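Local atomic coordinates of LPXTG cell wall surface protein (Streptococcus gordonii, PDB entry 4IGB), a protein that is a peptidoglycan-anchored surface protein, probably an adhesin, represented here by its N-terminal region of two domains, N1 and N2. Residues 219-224 with 261-266. Sequence-based numbering, arbitrary orientation.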
# COMPACT_ATOMS: atom_id res chain seq x y z
N ASN C 219 -10.83 -2.67 11.01
CA ASN C 219 -11.62 -3.30 9.94
C ASN C 219 -10.93 -3.31 8.59
O ASN C 219 -11.16 -4.19 7.77
CB ASN C 219 -12.98 -2.62 9.80
CG ASN C 219 -13.96 -3.02 10.89
OD1 ASN C 219 -14.78 -2.20 11.33
ND2 ASN C 219 -13.88 -4.27 11.35
N ASP C 220 -10.07 -2.31 8.34
CA ASP C 220 -9.51 -2.09 7.00
C ASP C 220 -8.04 -2.48 6.83
O ASP C 220 -7.56 -2.55 5.71
CB ASP C 220 -9.64 -0.62 6.60
CG ASP C 220 -11.06 -0.26 6.19
OD1 ASP C 220 -11.94 -1.14 6.26
OD2 ASP C 220 -11.30 0.90 5.82
N VAL C 221 -7.32 -2.67 7.93
CA VAL C 221 -5.88 -2.94 7.85
C VAL C 221 -5.56 -4.39 8.22
O VAL C 221 -6.07 -4.92 9.20
CB VAL C 221 -5.08 -1.97 8.74
CG1 VAL C 221 -3.59 -2.29 8.69
CG2 VAL C 221 -5.34 -0.54 8.29
N ASN C 222 -4.72 -5.03 7.42
CA ASN C 222 -4.38 -6.41 7.63
C ASN C 222 -3.18 -6.57 8.55
O ASN C 222 -3.15 -7.45 9.40
CB ASN C 222 -4.07 -7.09 6.31
CG ASN C 222 -3.69 -8.54 6.48
OD1 ASN C 222 -2.52 -8.88 6.55
ND2 ASN C 222 -4.69 -9.41 6.55
N LEU C 223 -2.19 -5.69 8.38
CA LEU C 223 -0.94 -5.81 9.11
C LEU C 223 -0.33 -4.43 9.36
O LEU C 223 -0.20 -3.61 8.45
CB LEU C 223 0.02 -6.70 8.33
CG LEU C 223 1.29 -7.22 9.02
CD1 LEU C 223 1.89 -8.34 8.18
CD2 LEU C 223 2.30 -6.12 9.20
N ARG C 224 0.02 -4.17 10.61
CA ARG C 224 0.65 -2.91 10.98
C ARG C 224 2.04 -3.18 11.58
O ARG C 224 2.16 -3.77 12.66
CB ARG C 224 -0.24 -2.16 11.96
CG ARG C 224 0.27 -0.79 12.33
CD ARG C 224 1.41 -0.93 13.27
NE ARG C 224 0.99 -0.80 14.65
CZ ARG C 224 1.58 -1.39 15.69
NH1 ARG C 224 2.62 -2.20 15.52
NH2 ARG C 224 1.11 -1.17 16.90
N LEU C 261 5.88 4.15 10.28
CA LEU C 261 5.42 2.77 10.34
C LEU C 261 4.95 2.31 8.98
O LEU C 261 4.90 3.11 8.04
CB LEU C 261 4.34 2.55 11.42
CG LEU C 261 3.11 3.43 11.71
CD1 LEU C 261 3.09 4.78 11.04
CD2 LEU C 261 1.81 2.70 11.44
N ALA C 262 4.62 1.03 8.86
CA ALA C 262 4.14 0.51 7.59
C ALA C 262 2.80 -0.18 7.79
O ALA C 262 2.59 -0.85 8.80
CB ALA C 262 5.16 -0.45 6.96
N LEU C 263 1.89 -0.00 6.84
CA LEU C 263 0.54 -0.55 6.96
C LEU C 263 0.12 -1.27 5.69
O LEU C 263 0.14 -0.68 4.61
CB LEU C 263 -0.47 0.57 7.21
CG LEU C 263 -0.29 1.38 8.49
CD1 LEU C 263 -0.42 2.87 8.16
CD2 LEU C 263 -1.29 0.94 9.53
N ARG C 264 -0.24 -2.53 5.82
CA ARG C 264 -0.80 -3.27 4.71
C ARG C 264 -2.33 -3.34 4.81
O ARG C 264 -2.88 -3.83 5.80
CB ARG C 264 -0.26 -4.68 4.69
CG ARG C 264 -0.99 -5.56 3.71
CD ARG C 264 -0.82 -7.03 4.07
NE ARG C 264 0.56 -7.48 3.97
CZ ARG C 264 1.00 -8.61 4.52
NH1 ARG C 264 0.15 -9.37 5.21
NH2 ARG C 264 2.26 -8.97 4.37
N SER C 265 -3.02 -2.85 3.79
CA SER C 265 -4.48 -2.84 3.80
C SER C 265 -5.08 -4.22 3.54
O SER C 265 -4.40 -5.12 3.05
CB SER C 265 -5.01 -1.84 2.78
OG SER C 265 -6.42 -1.94 2.66
N ASN C 266 -6.35 -4.37 3.88
CA ASN C 266 -7.07 -5.61 3.63
C ASN C 266 -7.53 -5.63 2.18
O ASN C 266 -7.90 -6.68 1.65
CB ASN C 266 -8.29 -5.72 4.55
CG ASN C 266 -7.93 -6.24 5.93
OD1 ASN C 266 -7.04 -7.07 6.08
ND2 ASN C 266 -8.63 -5.75 6.94
O HOH W 1 -8.48 -6.33 9.57
O HOH W 2 -7.28 -9.21 7.64
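Leu223 covers one face of the Arg264 guanidinium with CD1, 3.4 Å above the plane and displaced toward its rim, while Asn222 OD1 meets its edge and accepts a hydrogen bond from NH1 (3.0 Å). Asn222, its CG anti to the backbone N (chi1 179°), runs alongside the arginine and points the same way; the amide and guanidinium planes are 29° apart. Against Asn266 the same amide stands nearly perpendicular, at 80°; a weak bond from Asn222 ND2 to Asn266 OD1 is reinforced by a water bridging the two atoms. Asn266 ND2 in turn reaches Asn219 O (3.1 Å) from above the carbonyl plane, and its backbone N binds Asp220 O. The backbone illustrates a classic beta bulge: Arg264 O accepts from both Asn222 N (2.7 Å) and Leu223 N (3.3 Å), and Arg264 N returns a bond to Leu223 O. On the face away from Leu223 and Arg264, Leu263 CD2 packs against Arg224 CG (3.6 Å); it also touches Val221 CG1. Arg264 also forms salt bridges with Glu289 and Asp419. Helix 217-220 ends just before Val221, and the bulge follows at Asn222 and Leu223, where the chain turns a corner within strand 221-227, between strands 15-20 and 262-265.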